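Ral guanine nucleotide dissociation stimulator-like 2 (Mus musculus, PDB 4JGW) probably acts as a guanine nucleotide exchange factor for small G proteins and associates in vitro with GTP-bound Rap1A and H-Ras. Local coordinates at residues Val60-Thr68 against Arg113-Val121. Sequence-based numbering, arbitrary orientation.
Sequences VRHLLDART and RTTGVAISV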
ATOM      1  N   VAL A  60     -24.612   3.102  -4.127  1.00 31.87           N
ATOM      2  CA  VAL A  60     -24.692   4.559  -4.029  1.00 31.75           C
ATOM      3  C   VAL A  60     -25.858   5.016  -3.142  1.00 31.77           C
ATOM      4  O   VAL A  60     -25.729   6.000  -2.409  1.00 31.64           O
ATOM      5  CB  VAL A  60     -24.752   5.221  -5.434  1.00 31.83           C
ATOM      6  CG1 VAL A  60     -25.047   6.720  -5.339  1.00 31.44           C
ATOM      7  CG2 VAL A  60     -23.442   4.988  -6.183  1.00 31.92           C
ATOM      8  N   ARG A  61     -26.982   4.298  -3.206  1.00 31.75           N
ATOM      9  CA  ARG A  61     -28.127   4.564  -2.325  1.00 31.82           C
ATOM     10  C   ARG A  61     -27.735   4.381  -0.861  1.00 31.48           C
ATOM     11  O   ARG A  61     -28.052   5.220  -0.017  1.00 31.48           O
ATOM     12  CB  ARG A  61     -29.325   3.665  -2.666  1.00 31.99           C
ATOM     13  CG  ARG A  61     -30.084   4.064  -3.925  1.00 32.71           C
ATOM     14  CD  ARG A  61     -31.458   3.388  -4.006  1.00 34.34           C
ATOM     15  NE  ARG A  61     -31.370   1.947  -4.249  1.00 35.29           N
ATOM     16  CZ  ARG A  61     -31.312   1.380  -5.454  1.00 35.90           C
ATOM     17  NH1 ARG A  61     -31.329   2.121  -6.555  1.00 36.22           N
ATOM     18  NH2 ARG A  61     -31.233   0.060  -5.560  1.00 36.40           N
ATOM     19  N   HIS A  62     -27.035   3.283  -0.581  1.00 31.21           N
ATOM     20  CA  HIS A  62     -26.512   2.986   0.751  1.00 31.00           C
ATOM     21  C   HIS A  62     -25.431   3.999   1.154  1.00 30.91           C
ATOM     22  O   HIS A  62     -25.357   4.405   2.315  1.00 30.78           O
ATOM     23  CB  HIS A  62     -25.972   1.551   0.781  1.00 30.97           C
ATOM     24  CG  HIS A  62     -25.584   1.064   2.145  1.00 30.99           C
ATOM     25  ND1 HIS A  62     -26.470   1.001   3.199  1.00 30.87           N
ATOM     26  CD2 HIS A  62     -24.408   0.581   2.613  1.00 30.88           C
ATOM     27  CE1 HIS A  62     -25.853   0.518   4.263  1.00 30.70           C
ATOM     28  NE2 HIS A  62     -24.601   0.252   3.934  1.00 30.77           N
ATOM     29  N   LEU A  63     -24.620   4.418   0.182  1.00 30.73           N
ATOM     30  CA  LEU A  63     -23.571   5.425   0.393  1.00 30.69           C
ATOM     31  C   LEU A  63     -24.146   6.740   0.922  1.00 30.63           C
ATOM     32  O   LEU A  63     -23.588   7.348   1.839  1.00 30.56           O
ATOM     33  CB  LEU A  63     -22.828   5.701  -0.919  1.00 30.50           C
ATOM     34  CG  LEU A  63     -21.314   5.951  -1.000  1.00 30.93           C
ATOM     35  CD1 LEU A  63     -21.011   6.882  -2.178  1.00 30.36           C
ATOM     36  CD2 LEU A  63     -20.696   6.498   0.279  1.00 29.84           C
ATOM     37  N   LEU A  64     -25.267   7.164   0.343  1.00 30.55           N
ATOM     38  CA  LEU A  64     -25.844   8.474   0.632  1.00 30.62           C
ATOM     39  C   LEU A  64     -26.955   8.432   1.687  1.00 30.51           C
ATOM     40  O   LEU A  64     -27.638   9.432   1.923  1.00 30.52           O
ATOM     41  CB  LEU A  64     -26.326   9.150  -0.661  1.00 30.68           C
ATOM     42  CG  LEU A  64     -25.312   9.353  -1.797  1.00 30.93           C
ATOM     43  CD1 LEU A  64     -25.929  10.168  -2.918  1.00 31.02           C
ATOM     44  CD2 LEU A  64     -24.023  10.013  -1.317  1.00 31.39           C
ATOM     45  N   ASP A  65     -27.121   7.270   2.315  1.00 30.48           N
ATOM     46  CA  ASP A  65     -28.054   7.101   3.421  1.00 30.40           C
ATOM     47  C   ASP A  65     -27.405   7.598   4.711  1.00 30.23           C
ATOM     48  O   ASP A  65     -26.295   7.185   5.058  1.00 30.13           O
ATOM     49  CB  ASP A  65     -28.462   5.628   3.547  1.00 30.66           C
ATOM     50  CG  ASP A  65     -29.524   5.391   4.617  1.00 31.18           C
ATOM     51  OD1 ASP A  65     -30.162   6.361   5.081  1.00 31.85           O
ATOM     52  OD2 ASP A  65     -29.724   4.217   4.991  1.00 31.96           O
ATOM     53  N   ALA A  66     -28.112   8.482   5.414  1.00 30.00           N
ATOM     54  CA  ALA A  66     -27.621   9.100   6.650  1.00 29.81           C
ATOM     55  C   ALA A  66     -27.335   8.105   7.776  1.00 29.72           C
ATOM     56  O   ALA A  66     -26.503   8.372   8.647  1.00 29.71           O
ATOM     57  CB  ALA A  66     -28.596  10.170   7.123  1.00 29.81           C
ATOM     58  N   ARG A  67     -28.022   6.967   7.747  1.00 29.72           N
ATOM     59  CA  ARG A  67     -27.899   5.933   8.779  1.00 29.79           C
ATOM     60  C   ARG A  67     -26.663   5.050   8.605  1.00 29.23           C
ATOM     61  O   ARG A  67     -26.206   4.420   9.562  1.00 29.37           O
ATOM     62  CB  ARG A  67     -29.150   5.043   8.793  1.00 30.05           C
ATOM     63  CG  ARG A  67     -30.457   5.779   9.055  1.00 31.41           C
ATOM     64  CD  ARG A  67     -31.647   4.835   8.925  1.00 33.92           C
ATOM     65  NE  ARG A  67     -32.922   5.544   9.027  1.00 36.54           N
ATOM     66  CZ  ARG A  67     -33.545   5.823  10.172  1.00 37.92           C
ATOM     67  NH1 ARG A  67     -33.021   5.456  11.338  1.00 38.19           N
ATOM     68  NH2 ARG A  67     -34.702   6.474  10.150  1.00 38.77           N
ATOM     69  N   THR A  68     -26.136   5.004   7.384  1.00 28.58           N
ATOM     70  CA  THR A  68     -25.028   4.112   7.032  1.00 28.02           C
ATOM     71  C   THR A  68     -23.773   4.316   7.889  1.00 27.55           C
ATOM     72  O   THR A  68     -23.112   3.347   8.258  1.00 27.35           O
ATOM     73  CB  THR A  68     -24.699   4.216   5.523  1.00 28.07           C
ATOM     74  OG1 THR A  68     -25.839   3.788   4.768  1.00 28.18           O
ATOM     75  CG2 THR A  68     -23.498   3.350   5.143  1.00 28.08           C
ATOM     76  N   ARG A 113     -30.978  16.619   3.884  1.00 43.42           N
ATOM     77  CA  ARG A 113     -30.319  15.540   4.616  1.00 42.97           C
ATOM     78  C   ARG A 113     -29.361  14.755   3.716  1.00 42.44           C
ATOM     79  O   ARG A 113     -28.174  14.637   4.024  1.00 42.48           O
ATOM     80  CB  ARG A 113     -31.371  14.604   5.220  1.00 43.16           C
ATOM     81  CG  ARG A 113     -30.823  13.496   6.115  1.00 43.95           C
ATOM     82  CD  ARG A 113     -31.752  12.282   6.127  1.00 45.17           C
ATOM     83  NE  ARG A 113     -33.087  12.594   6.637  1.00 46.41           N
ATOM     84  CZ  ARG A 113     -34.190  11.904   6.346  1.00 47.09           C
ATOM     85  NH1 ARG A 113     -34.137  10.854   5.533  1.00 47.31           N
ATOM     86  NH2 ARG A 113     -35.354  12.271   6.864  1.00 47.44           N
ATOM     87  N   THR A 114     -29.885  14.239   2.605  1.00 41.76           N
ATOM     88  CA  THR A 114     -29.110  13.432   1.661  1.00 41.06           C
ATOM     89  C   THR A 114     -28.013  14.251   0.978  1.00 40.65           C
ATOM     90  O   THR A 114     -26.901  13.755   0.771  1.00 40.65           O
ATOM     91  CB  THR A 114     -30.021  12.772   0.606  1.00 41.02           C
ATOM     92  OG1 THR A 114     -31.042  12.018   1.267  1.00 40.89           O
ATOM     93  CG2 THR A 114     -29.227  11.837  -0.310  1.00 41.05           C
ATOM     94  N   THR A 115     -28.330  15.499   0.636  1.00 39.99           N
ATOM     95  CA  THR A 115     -27.341  16.423   0.083  1.00 39.49           C
ATOM     96  C   THR A 115     -26.202  16.630   1.086  1.00 39.07           C
ATOM     97  O   THR A 115     -25.035  16.681   0.700  1.00 39.07           O
ATOM     98  CB  THR A 115     -27.973  17.775  -0.319  1.00 39.51           C
ATOM     99  OG1 THR A 115     -29.086  17.537  -1.188  1.00 39.65           O
ATOM    100  CG2 THR A 115     -26.965  18.657  -1.045  1.00 39.45           C
ATOM    101  N   GLY A 116     -26.556  16.719   2.368  1.00 38.50           N
ATOM    102  CA  GLY A 116     -25.578  16.813   3.451  1.00 37.75           C
ATOM    103  C   GLY A 116     -24.682  15.590   3.545  1.00 37.23           C
ATOM    104  O   GLY A 116     -23.477  15.711   3.772  1.00 37.24           O
ATOM    105  N   VAL A 117     -25.273  14.409   3.370  1.00 36.69           N
ATOM    106  CA  VAL A 117     -24.511  13.161   3.353  1.00 36.13           C
ATOM    107  C   VAL A 117     -23.582  13.131   2.133  1.00 35.71           C
ATOM    108  O   VAL A 117     -22.423  12.734   2.245  1.00 35.65           O
ATOM    109  CB  VAL A 117     -25.427  11.909   3.381  1.00 36.20           C
ATOM    110  CG1 VAL A 117     -24.602  10.630   3.451  1.00 35.93           C
ATOM    111  CG2 VAL A 117     -26.378  11.971   4.568  1.00 36.28           C
ATOM    112  N   ALA A 118     -24.095  13.573   0.986  1.00 35.15           N
ATOM    113  CA  ALA A 118     -23.315  13.623  -0.251  1.00 34.82           C
ATOM    114  C   ALA A 118     -22.113  14.562  -0.134  1.00 34.56           C
ATOM    115  O   ALA A 118     -21.003  14.199  -0.525  1.00 34.44           O
ATOM    116  CB  ALA A 118     -24.200  14.011  -1.434  1.00 34.83           C
ATOM    117  N   ILE A 119     -22.341  15.759   0.411  1.00 34.26           N
ATOM    118  CA  ILE A 119     -21.270  16.721   0.686  1.00 33.93           C
ATOM    119  C   ILE A 119     -20.218  16.109   1.615  1.00 33.65           C
ATOM    120  O   ILE A 119     -19.016  16.236   1.370  1.00 33.69           O
ATOM    121  CB  ILE A 119     -21.822  18.049   1.302  1.00 34.09           C
ATOM    122  CG1 ILE A 119     -22.809  18.751   0.348  1.00 33.78           C
ATOM    123  CG2 ILE A 119     -20.686  18.988   1.729  1.00 33.85           C
ATOM    124  CD1 ILE A 119     -22.286  19.037  -1.060  1.00 33.62           C
ATOM    125  N   SER A 120     -20.683  15.437   2.667  1.00 33.13           N
ATOM    126  CA  SER A 120     -19.804  14.773   3.630  1.00 32.70           C
ATOM    127  C   SER A 120     -18.989  13.636   3.001  1.00 32.42           C
ATOM    128  O   SER A 120     -17.789  13.510   3.264  1.00 32.52           O
ATOM    129  CB  SER A 120     -20.611  14.260   4.827  1.00 32.66           C
ATOM    130  OG  SER A 120     -19.803  13.495   5.703  1.00 32.92           O
ATOM    131  N   VAL A 121     -19.643  12.818   2.178  1.00 31.97           N
ATOM    132  CA  VAL A 121     -18.984  11.708   1.485  1.00 31.54           C
ATOM    133  C   VAL A 121     -17.946  12.208   0.472  1.00 31.44           C
ATOM    134  O   VAL A 121     -16.830  11.686   0.414  1.00 31.21           O
ATOM    135  CB  VAL A 121     -20.017  10.764   0.806  1.00 31.50           C
ATOM    136  CG1 VAL A 121     -19.366   9.904  -0.274  1.00 31.14           C
ATOM    137  CG2 VAL A 121     -20.700   9.886   1.848  1.00 31.34           C
TER
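Leu64 and Val117 meet where the chain leaves one helix and runs across the flank of another, a worked example of how a helix end can be packed by van der Waals contact, part of it methyl against backbone carbonyl. Their CA atoms lie only 5.6 Å apart, and the bond from CA to CB of Val117 is directed toward 60-68. Its two methyls divide the work: CG1, anti to the backbone N (chi1 -176°), lies 3.6 Å from the carbonyl O of Leu64, while CG2 rests against CA and CB of Ala66. The same Leu64 carbonyl O is approached by CG2 of Thr114, also at 3.6 Å, so methyl groups from successive helical turns border it. On the buried side the leucine branches are laid against the helix. CD2 of Leu64 sits over the backbone of Ala118, 3.8 Å from its CA, and CD2 of Leu63 lies 3.7 Å from both CG1 and CG2 of Val121. These residues belong to the helical N-terminal Ras-GEF (REM) domain, where the end of helix 56-63 is set against the middle of helix 108-128; helix 75-82 packs on Leu63 and Arg99 of helix 89-101 on Leu64. Toward solvent the contact thins. Beyond Val117 CG2, the methyl of exposed Ala66 meets little more than the aliphatic part of Arg113, with CD at 3.9 Å from CB; the arginine chain bends at chi3 (-61°), and its guanidinium stays well short of the Asp65 carboxylate. The turn carrying Ala66 is held from within its own segment: Asp65 to Thr68 form a type I turn, Asp65 OD1 accepts a weak capping bond from Arg67 N, and Thr68 OG1 donates to His62 O at 2.6 Å.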